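Local coordinates for protein Alpha/beta hydrolase (Paenibacillus sp. VTT E-133280, PDB 6TJ2) that probably hydrolyses methyl salicylate and related esters outside the cell, as an alpha/beta-hydrolase resembling tobacco salicylic acid binding protein 2, at residues Asn188-Leu192 with Ala193-Ala197; Ile175-Pro178 with Phe179-Arg183; Pro203-Ala207 with Thr208-Glu212. One frame throughout, in Å; residues are numbered along the deposited sequence.

Contact 1: Asn188-Leu192 with Ala193-Ala197; sequences NTASL and AQAQA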
ATOM      1  N   ASN A 188      -6.573  13.659   8.337  1.00 10.33           N
ATOM      2  CA  ASN A 188      -7.499  13.344   7.241  1.00  9.43           C
ATOM      3  C   ASN A 188      -8.562  12.343   7.650  1.00 11.11           C
ATOM      4  O   ASN A 188      -9.689  12.478   7.086  1.00 11.02           O
ATOM      5  CB  ASN A 188      -6.707  12.837   6.017  1.00  9.56           C
ATOM      6  CG  ASN A 188      -5.521  11.940   6.287  1.00 10.11           C
ATOM      7  OD1 ASN A 188      -4.651  12.290   7.070  1.00 10.80           O
ATOM      8  ND2 ASN A 188      -5.470  10.809   5.591  1.00 10.34           N
ATOM      9  N   THR A 189      -8.368  11.468   8.607  1.00 10.04           N
ATOM     10  CA  THR A 189      -9.411  10.467   8.985  1.00 10.79           C
ATOM     11  C   THR A 189     -10.285  10.988  10.125  1.00 10.99           C
ATOM     12  O   THR A 189     -11.238  10.283  10.481  1.00 12.60           O
ATOM     13  CB  THR A 189      -8.783   9.116   9.344  1.00 11.48           C
ATOM     14  OG1 THR A 189      -8.055   9.241  10.565  1.00 11.14           O
ATOM     15  CG2 THR A 189      -7.862   8.618   8.265  1.00 12.55           C
ATOM     16  N   ALA A 190      -9.995  12.142  10.677  1.00 11.20           N
ATOM     17  CA  ALA A 190     -10.809  12.726  11.765  1.00 11.44           C
ATOM     18  C   ALA A 190     -12.060  13.407  11.215  1.00 11.21           C
ATOM     19  O   ALA A 190     -12.073  13.892  10.081  1.00 11.18           O
ATOM     20  CB  ALA A 190      -9.994  13.768  12.521  1.00 12.05           C
ATOM     21  N   SER A 191     -13.078  13.506  12.088  1.00 12.34           N
ATOM     22  CA  SER A 191     -14.210  14.413  11.834  1.00 12.71           C
ATOM     23  C   SER A 191     -13.720  15.856  11.923  1.00 12.62           C
ATOM     24  O   SER A 191     -12.639  16.108  12.468  1.00 12.73           O
ATOM     25  CB  SER A 191     -15.314  14.154  12.830  1.00 14.56           C
ATOM     26  OG  SER A 191     -14.931  14.607  14.120  1.00 16.35           O
ATOM     27  N   LEU A 192     -14.500  16.794  11.454  1.00 13.47           N
ATOM     28  CA  LEU A 192     -14.124  18.221  11.569  1.00 12.78           C
ATOM     29  C   LEU A 192     -14.011  18.624  13.047  1.00 13.60           C
ATOM     30  O   LEU A 192     -13.049  19.299  13.413  1.00 12.69           O
ATOM     31  CB  LEU A 192     -15.158  19.100  10.896  1.00 13.01           C
ATOM     32  CG  LEU A 192     -14.818  20.583  11.015  1.00 14.50           C
ATOM     33  CD1 LEU A 192     -13.501  20.907  10.354  1.00 15.97           C
ATOM     34  CD2 LEU A 192     -15.954  21.428  10.428  1.00 15.88           C
ATOM     35  N   ALA A 193     -14.910  18.179  13.910  1.00 13.64           N
ATOM     36  CA  ALA A 193     -14.853  18.590  15.334  1.00 14.71           C
ATOM     37  C   ALA A 193     -13.594  18.037  15.956  1.00 13.26           C
ATOM     38  O   ALA A 193     -12.921  18.707  16.753  1.00 13.56           O
ATOM     39  CB  ALA A 193     -16.035  18.120  16.122  1.00 16.12           C
ATOM     40  N   GLN A 194     -13.215  16.812  15.635  1.00 12.51           N
ATOM     41  CA  GLN A 194     -11.963  16.201  16.131  1.00 11.98           C
ATOM     42  C   GLN A 194     -10.759  16.996  15.590  1.00 12.15           C
ATOM     43  O   GLN A 194      -9.839  17.328  16.329  1.00 11.82           O
ATOM     44  CB  GLN A 194     -11.862  14.724  15.726  1.00 12.78           C
ATOM     45  CG  GLN A 194     -12.825  13.815  16.464  1.00 14.15           C
ATOM     46  CD  GLN A 194     -12.835  12.416  15.925  1.00 14.83           C
ATOM     47  OE1 GLN A 194     -12.621  12.198  14.710  1.00 15.23           O
ATOM     48  NE2 GLN A 194     -13.035  11.457  16.828  1.00 16.76           N
ATOM     49  N   ALA A 195     -10.785  17.280  14.324  1.00 10.76           N
ATOM     50  CA  ALA A 195      -9.710  18.031  13.670  1.00 10.73           C
ATOM     51  C   ALA A 195      -9.478  19.377  14.357  1.00 10.93           C
ATOM     52  O   ALA A 195      -8.340  19.795  14.597  1.00 11.73           O
ATOM     53  CB  ALA A 195      -9.985  18.200  12.197  1.00 10.92           C
ATOM     54  N   GLN A 196     -10.578  20.051  14.663  1.00 11.70           N
ATOM     55  CA  GLN A 196     -10.487  21.380  15.324  1.00 11.83           C
ATOM     56  C   GLN A 196      -9.870  21.184  16.705  1.00 11.81           C
ATOM     57  O   GLN A 196      -9.008  22.004  17.100  1.00 12.73           O
ATOM     58  CB  GLN A 196     -11.872  22.003  15.403  1.00 12.22           C
ATOM     59  CG  GLN A 196     -12.474  22.440  14.065  1.00 12.87           C
ATOM     60  CD  GLN A 196     -13.963  22.691  14.061  1.00 13.31           C
ATOM     61  OE1 GLN A 196     -14.656  22.142  14.901  1.00 14.80           O
ATOM     62  NE2 GLN A 196     -14.388  23.553  13.151  1.00 15.58           N
ATOM     63  N   ALA A 197     -10.306  20.188  17.452  1.00 12.01           N
ATOM     64  CA  ALA A 197      -9.767  19.940  18.804  1.00 13.06           C
ATOM     65  C   ALA A 197      -8.276  19.645  18.714  1.00 12.11           C
ATOM     66  O   ALA A 197      -7.447  20.156  19.479  1.00 13.79           O
ATOM     67  CB  ALA A 197     -10.486  18.819  19.485  1.00 13.97           C
TER
HETATM   68  O   HOH W   1     -11.911   9.632  13.594  1.00 27.04           O
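Gln194 OE1 is held by two donors, the backbone N of Ser191 and a water. Ser191 N lies 3.0 Å from Gln194 OE1, in a nearly straight bond (164°). This N-H does not lie in the amide plane but is tilted 21° from it. The water, 2.9 Å from Gln194 OE1, also donates to Thr189 O, tying the amide to the loop. Gln194 can turn back in this way because its CG stands beside its own backbone N (chi1 -71°) and the chain is extended beyond, carrying the amide over the start of the helix. In return, Gln194 N donates to Ser191 OG at 3.2 Å, giving a first-turn N-H the partner that no preceding turn can supply. The usual helical bonds then take over, from Ala195 N to Ser191 O (2.9 Å) and from Gln196 N to Leu192 O. The side chains of Gln196 and Leu192 cross obliquely, Gln196 NE2 lying 3.7 Å from Leu192 CG. Ala195 suits the inner side, where its small methyl fits against Phe179 and Arg183 of helix 179-185, while Ser191 packs on Arg284 of the second subunit. With an alanine here in place of Gln194, Ser191 N would probably lose its acceptor and the water one of its two protein mates. The reciprocal pair, Ser191 as N-cap and Gln194 three residues on, is a capping box at the start of helix 192-200.

Contact 2: Ile175-Pro178 with Phe179-Arg183; sequences ITLP and FPLFR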
ATOM      1  N   ILE A 175       6.872  28.005  12.546  1.00 11.95           N
ATOM      2  CA  ILE A 175       5.954  27.569  11.481  1.00 11.85           C
ATOM      3  C   ILE A 175       4.650  27.171  12.124  1.00 11.78           C
ATOM      4  O   ILE A 175       4.606  26.274  12.979  1.00 11.75           O
ATOM      5  CB  ILE A 175       6.543  26.368  10.723  1.00 11.74           C
ATOM      6  CG1 ILE A 175       7.819  26.784   9.986  1.00 13.69           C
ATOM      7  CG2 ILE A 175       5.501  25.804   9.771  1.00 12.55           C
ATOM      8  CD1 ILE A 175       8.637  25.593   9.454  1.00 15.32           C
ATOM      9  N   THR A 176       3.590  27.849  11.705  1.00 11.47           N
ATOM     10  CA  THR A 176       2.215  27.498  12.085  1.00 12.50           C
ATOM     11  C   THR A 176       1.572  26.795  10.903  1.00 12.19           C
ATOM     12  O   THR A 176       1.487  27.411   9.824  1.00 13.22           O
ATOM     13  CB  THR A 176       1.408  28.715  12.525  1.00 14.11           C
ATOM     14  OG1 THR A 176       2.078  29.341  13.628  1.00 14.95           O
ATOM     15  CG2 THR A 176      -0.006  28.355  12.911  1.00 15.21           C
ATOM     16  N   LEU A 177       1.134  25.571  11.071  1.00 12.71           N
ATOM     17  CA  LEU A 177       0.456  24.865   9.994  1.00 13.76           C
ATOM     18  C   LEU A 177      -0.873  25.533   9.720  1.00 12.27           C
ATOM     19  O   LEU A 177      -1.631  25.714  10.657  1.00 13.61           O
ATOM     20  CB  LEU A 177       0.182  23.407  10.360  1.00 13.99           C
ATOM     21  CG  LEU A 177       1.392  22.535  10.610  1.00 15.30           C
ATOM     22  CD1 LEU A 177       0.944  21.171  11.149  1.00 15.65           C
ATOM     23  CD2 LEU A 177       2.195  22.448   9.338  1.00 16.58           C
ATOM     24  N   PRO A 178      -1.250  25.878   8.491  1.00 12.57           N
ATOM     25  CA  PRO A 178      -2.592  26.356   8.200  1.00 11.78           C
ATOM     26  C   PRO A 178      -3.591  25.250   8.512  1.00 12.59           C
ATOM     27  O   PRO A 178      -3.301  24.063   8.222  1.00 14.15           O
ATOM     28  CB  PRO A 178      -2.608  26.733   6.723  1.00 15.50           C
ATOM     29  CG  PRO A 178      -1.144  26.896   6.400  1.00 18.16           C
ATOM     30  CD  PRO A 178      -0.379  25.986   7.330  1.00 15.36           C
ATOM     31  N   PHE A 179      -4.793  25.588   8.929  1.00 12.80           N
ATOM     32  CA  PHE A 179      -5.770  24.560   9.328  1.00 11.32           C
ATOM     33  C   PHE A 179      -6.189  23.727   8.122  1.00 12.25           C
ATOM     34  O   PHE A 179      -6.329  22.491   8.268  1.00 12.00           O
ATOM     35  CB  PHE A 179      -6.994  25.176  10.019  1.00 11.63           C
ATOM     36  CG  PHE A 179      -7.996  24.150  10.468  1.00 12.49           C
ATOM     37  CD1 PHE A 179      -7.666  23.133  11.349  1.00 11.94           C
ATOM     38  CD2 PHE A 179      -9.269  24.105   9.934  1.00 13.04           C
ATOM     39  CE1 PHE A 179      -8.570  22.153  11.721  1.00 12.68           C
ATOM     40  CE2 PHE A 179     -10.188  23.124  10.322  1.00 14.26           C
ATOM     41  CZ  PHE A 179      -9.828  22.135  11.195  1.00 12.37           C
ATOM     42  N   PRO A 180      -6.422  24.270   6.918  1.00 11.69           N
ATOM     43  CA  PRO A 180      -6.888  23.387   5.833  1.00 12.76           C
ATOM     44  C   PRO A 180      -5.857  22.292   5.541  1.00 13.37           C
ATOM     45  O   PRO A 180      -6.209  21.101   5.355  1.00 12.89           O
ATOM     46  CB  PRO A 180      -7.114  24.348   4.662  1.00 13.93           C
ATOM     47  CG  PRO A 180      -7.465  25.676   5.349  1.00 14.41           C
ATOM     48  CD  PRO A 180      -6.480  25.680   6.500  1.00 14.42           C
ATOM     49  N   LEU A 181      -4.581  22.603   5.492  1.00 11.95           N
ATOM     50  CA  LEU A 181      -3.467  21.652   5.316  1.00 11.35           C
ATOM     51  C   LEU A 181      -3.498  20.664   6.459  1.00 10.53           C
ATOM     52  O   LEU A 181      -3.442  19.422   6.219  1.00 12.04           O
ATOM     53  CB  LEU A 181      -2.119  22.371   5.270  1.00 14.26           C
ATOM     54  CG  LEU A 181      -0.922  21.456   5.096  1.00 14.69           C
ATOM     55  CD1 LEU A 181      -0.885  20.765   3.745  1.00 14.62           C
ATOM     56  CD2 LEU A 181       0.375  22.194   5.371  1.00 16.28           C
ATOM     57  N   PHE A 182      -3.570  21.092   7.685  1.00  9.93           N
ATOM     58  CA  PHE A 182      -3.623  20.215   8.831  1.00  9.78           C
ATOM     59  C   PHE A 182      -4.809  19.268   8.749  1.00 10.43           C
ATOM     60  O   PHE A 182      -4.649  18.018   8.923  1.00  9.95           O
ATOM     61  CB  PHE A 182      -3.641  21.056  10.112  1.00 10.35           C
ATOM     62  CG  PHE A 182      -3.716  20.246  11.377  1.00 10.14           C
ATOM     63  CD1 PHE A 182      -2.575  19.758  11.985  1.00 12.04           C
ATOM     64  CD2 PHE A 182      -4.924  19.987  11.999  1.00 11.64           C
ATOM     65  CE1 PHE A 182      -2.634  19.052  13.178  1.00 13.09           C
ATOM     66  CE2 PHE A 182      -4.979  19.264  13.177  1.00 10.96           C
ATOM     67  CZ  PHE A 182      -3.835  18.778  13.745  1.00 11.06           C
ATOM     68  N   ARG A 183      -5.984  19.830   8.490  1.00  9.58           N
ATOM     69  CA  ARG A 183      -7.241  19.047   8.522  1.00 10.55           C
ATOM     70  C   ARG A 183      -7.155  17.927   7.493  1.00  9.77           C
ATOM     71  O   ARG A 183      -7.637  16.814   7.750  1.00 11.13           O
ATOM     72  CB  ARG A 183      -8.424  20.000   8.325  1.00 10.55           C
ATOM     73  CG  ARG A 183      -9.774  19.334   8.639  1.00 11.50           C
ATOM     74  CD  ARG A 183     -10.341  18.647   7.410  1.00 11.70           C
ATOM     75  NE  ARG A 183     -11.549  17.911   7.744  1.00 12.63           N
ATOM     76  CZ  ARG A 183     -11.598  16.694   8.261  1.00 12.11           C
ATOM     77  NH1 ARG A 183     -10.511  16.012   8.566  1.00 12.43           N
ATOM     78  NH2 ARG A 183     -12.753  16.131   8.532  1.00 12.32           N
TER
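Leu177 holds CG beside its own backbone N (chi1 -63°), whereas Leu181 and Phe182, in the first turn of the helix, both hold CG opposite the backbone N; these torsions bring the Leu177 methyls to Leu181 and to the near edge of the Phe182 ring, while the rest of that ring runs on away from Leu177. The fork of Leu177 serves both neighbours. Leu177 CD1 comes to the edge of the Phe182 ring, near the ring plane and 3.9 Å from Phe182 CD1, with the two side chains crossing at about a right angle; Leu177 CD2 lies at a looser 4.4 Å from Leu181 CD2. A branched leucine suits this place, since one methyl can touch each residue. Leu181 CD2 also reaches the ring of Pro178, 4.3 Å from Pro178 CD.

Pro178 is the N-cap of helix 179-185, part of the helical cap that is inserted between core strands 134-139 and 226-231, as is common among alpha/beta hydrolases. Its carbonyl opens the helical bonding: Phe182 N donates to Pro178 O at 3.0 Å, almost straight at 170°. Pro180 is well placed too, because in the first turn a backbone N has no earlier helical carbonyl to bond, so the missing N-H of Pro180 probably costs little. The two proline rings touch, Pro178 CB lying 4.0 Å from Pro180 CD.

Beyond them, one face of the Phe179 ring is covered by Arg183 CB, 3.8 Å above the ring plane and offset toward the rim. The rings of Phe179 and Phe182 both meet Tyr199 of helix 192-200, whose OH bonds Leu177 O. Leu177 also packs on Phe163 of helix 157-170, and Leu181 on Val254 of the second subunit.

Contact 3: Pro203-Ala207 with Thr208-Glu212; sequences PPEPA and TPLFE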
ATOM      1  N   PRO A 203       0.796  23.333  18.491  1.00 12.65           N
ATOM      2  CA  PRO A 203       1.383  24.673  18.589  1.00 12.67           C
ATOM      3  C   PRO A 203       2.342  24.977  17.474  1.00 13.87           C
ATOM      4  O   PRO A 203       2.820  24.073  16.781  1.00 14.63           O
ATOM      5  CB  PRO A 203       2.132  24.699  19.920  1.00 15.83           C
ATOM      6  CG  PRO A 203       2.235  23.280  20.337  1.00 18.54           C
ATOM      7  CD  PRO A 203       1.246  22.444  19.564  1.00 13.57           C
ATOM      8  N   PRO A 204       2.636  26.259  17.239  1.00 12.96           N
ATOM      9  CA  PRO A 204       3.662  26.616  16.257  1.00 12.18           C
ATOM     10  C   PRO A 204       4.974  25.935  16.588  1.00 12.01           C
ATOM     11  O   PRO A 204       5.307  25.740  17.769  1.00 13.87           O
ATOM     12  CB  PRO A 204       3.800  28.152  16.410  1.00 12.73           C
ATOM     13  CG  PRO A 204       2.441  28.572  16.947  1.00 15.34           C
ATOM     14  CD  PRO A 204       2.058  27.463  17.910  1.00 13.96           C
ATOM     15  N   GLU A 205       5.735  25.626  15.564  1.00 11.48           N
ATOM     16  CA  GLU A 205       6.984  24.881  15.700  1.00 10.89           C
ATOM     17  C   GLU A 205       8.171  25.823  15.557  1.00 10.91           C
ATOM     18  O   GLU A 205       8.339  26.465  14.513  1.00 11.65           O
ATOM     19  CB  GLU A 205       7.069  23.791  14.630  1.00 11.35           C
ATOM     20  CG  GLU A 205       8.284  22.877  14.814  1.00 11.89           C
ATOM     21  CD  GLU A 205       8.184  21.946  16.015  1.00 11.19           C
ATOM     22  OE1 GLU A 205       7.186  21.950  16.751  1.00 12.11           O
ATOM     23  OE2 GLU A 205       9.183  21.202  16.268  1.00 12.56           O
ATOM     24  N   PRO A 206       9.114  25.809  16.509  1.00 11.86           N
ATOM     25  CA  PRO A 206      10.391  26.513  16.305  1.00 12.24           C
ATOM     26  C   PRO A 206      11.131  25.909  15.114  1.00 12.36           C
ATOM     27  O   PRO A 206      11.271  24.680  15.024  1.00 11.78           O
ATOM     28  CB  PRO A 206      11.171  26.261  17.584  1.00 13.29           C
ATOM     29  CG  PRO A 206      10.163  25.848  18.614  1.00 14.70           C
ATOM     30  CD  PRO A 206       9.041  25.183  17.830  1.00 12.60           C
ATOM     31  N   ALA A 207      11.571  26.729  14.158  1.00 11.67           N
ATOM     32  CA  ALA A 207      11.874  26.208  12.823  1.00 13.37           C
ATOM     33  C   ALA A 207      13.305  25.688  12.693  1.00 12.94           C
ATOM     34  O   ALA A 207      13.544  24.859  11.813  1.00 14.02           O
ATOM     35  CB  ALA A 207      11.634  27.261  11.771  1.00 13.98           C
ATOM     36  N   THR A 208      14.269  26.173  13.450  1.00 12.17           N
ATOM     37  CA  THR A 208      15.681  25.839  13.177  1.00 12.02           C
ATOM     38  C   THR A 208      15.923  24.336  13.100  1.00 12.11           C
ATOM     39  O   THR A 208      16.570  23.873  12.162  1.00 12.44           O
ATOM     40  CB  THR A 208      16.629  26.549  14.128  1.00 12.58           C
ATOM     41  OG1 THR A 208      16.441  27.957  13.945  1.00 13.81           O
ATOM     42  CG2 THR A 208      18.049  26.069  13.980  1.00 14.23           C
ATOM     43  N   PRO A 209      15.423  23.509  14.033  1.00 11.40           N
ATOM     44  CA  PRO A 209      15.764  22.100  14.013  1.00 11.51           C
ATOM     45  C   PRO A 209      15.247  21.372  12.772  1.00 11.77           C
ATOM     46  O   PRO A 209      15.779  20.281  12.501  1.00 13.00           O
ATOM     47  CB  PRO A 209      15.129  21.549  15.300  1.00 11.32           C
ATOM     48  CG  PRO A 209      15.045  22.752  16.200  1.00 11.40           C
ATOM     49  CD  PRO A 209      14.692  23.892  15.248  1.00 12.12           C
ATOM     50  N   LEU A 210      14.242  21.886  12.131  1.00 10.91           N
ATOM     51  CA  LEU A 210      13.687  21.222  10.920  1.00 11.72           C
ATOM     52  C   LEU A 210      14.633  21.407   9.739  1.00 13.44           C
ATOM     53  O   LEU A 210      14.608  20.594   8.819  1.00 13.10           O
ATOM     54  CB  LEU A 210      12.314  21.795  10.614  1.00 13.03           C
ATOM     55  CG  LEU A 210      11.151  21.256  11.446  1.00 16.63           C
ATOM     56  CD1 LEU A 210      11.361  21.453  12.941  1.00 19.23           C
ATOM     57  CD2 LEU A 210       9.862  21.962  11.009  1.00 18.74           C
ATOM     58  N   PHE A 211      15.442  22.454   9.728  1.00 13.49           N
ATOM     59  CA  PHE A 211      16.279  22.812   8.562  1.00 13.28           C
ATOM     60  C   PHE A 211      17.752  22.524   8.813  1.00 14.32           C
ATOM     61  O   PHE A 211      18.553  22.596   7.842  1.00 15.18           O
ATOM     62  CB  PHE A 211      16.079  24.276   8.199  1.00 13.31           C
ATOM     63  CG  PHE A 211      14.709  24.571   7.682  1.00 14.72           C
ATOM     64  CD1 PHE A 211      14.446  24.416   6.327  1.00 14.88           C
ATOM     65  CD2 PHE A 211      13.685  24.960   8.511  1.00 15.79           C
ATOM     66  CE1 PHE A 211      13.177  24.642   5.827  1.00 16.17           C
ATOM     67  CE2 PHE A 211      12.422  25.209   7.996  1.00 16.83           C
ATOM     68  CZ  PHE A 211      12.156  25.022   6.670  1.00 17.24           C
ATOM     69  N   GLU A 212      18.172  22.153  10.012  1.00 14.04           N
ATOM     70  CA  GLU A 212      19.600  21.852  10.296  1.00 14.79           C
ATOM     71  C   GLU A 212      19.996  20.530   9.659  1.00 14.53           C
ATOM     72  O   GLU A 212      19.285  19.492   9.754  1.00 14.99           O
ATOM     73  CB  GLU A 212      19.851  21.819  11.799  1.00 14.98           C
ATOM     74  CG  GLU A 212      19.786  23.145  12.482  1.00 15.13           C
ATOM     75  CD  GLU A 212      20.030  23.010  13.959  1.00 16.48           C
ATOM     76  OE1 GLU A 212      19.086  22.704  14.694  1.00 15.01           O
ATOM     77  OE2 GLU A 212      21.197  23.238  14.377  1.00 19.88           O
TER
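Ala207 O is the crowded centre of this turn, meeting both Leu210 and Phe211. Leu210 N donates to Ala207 O at 3.1 Å, but the bond is bent (140° at the hydrogen) and the donor stands well above the carbonyl plane, 47° out of it. The ring of Phe211 arrives edge-on, its CD2 only 3.3 Å from Ala207 O with the oxygen in the ring plane, an approach that brings the slightly positive rim of the ring to the carbonyl. The same ring has a slacker margin, Phe211 CE2 lying 4.4 Å from Ala207 CB. With CG beside its own backbone N (chi1 -67°), Phe211 is turned back toward the start of the helix, where it also packs on Phe163 and meets Arg167 in a cation-pi contact. Pro209 fits the same tight region: it has no N-H to place in the first turn, its CD packs 3.5 Å from Pro206 O, and its ring rests on Phe118. Leu210 covers the strand end, CD1 lying 3.8 Å from that same Pro206 O and 3.9 Å from Glu205 CG, so that the aliphatic part of the glutamate serves as a packing surface while its carboxylate is bound by His82 and by Trp54 N.

The solvent side is looser. Thr208, partly open to solvent, has a hydroxyl that bonds Asn173 OD1 rather than anything in the turn. The helix itself is weakly bonded: Phe211 N reaches Thr208 O at 3.0 Å, but the bond from Glu212 N to that same oxygen is weak. The arrangement is a strand-to-helix turn at the junction of cap and core in an alpha/beta hydrolase, strand 205-206 pairing antiparallel with strand 174-175.

The three contacts follow one another along the insertion that caps the hydrolase core. Contacts 1 and 2, centres about 12 Å apart, join where Arg183 NH2 probably bonds Ala190 O at 2.8 Å, and both touch the second subunit; contact 3 does not. Contacts 2 and 3, centres about 15 Å apart, are joined through the small antiparallel sheet, in which Glu205 N probably bonds Ile175 O at 2.9 Å, and Ile175 packs on Phe211. Contacts 1 and 3 do not touch, their nearest atoms being about 9 Å apart. Toward the active site, Phe182 of contact 2 lies near the presumed Ser-His-Asp triad without touching it.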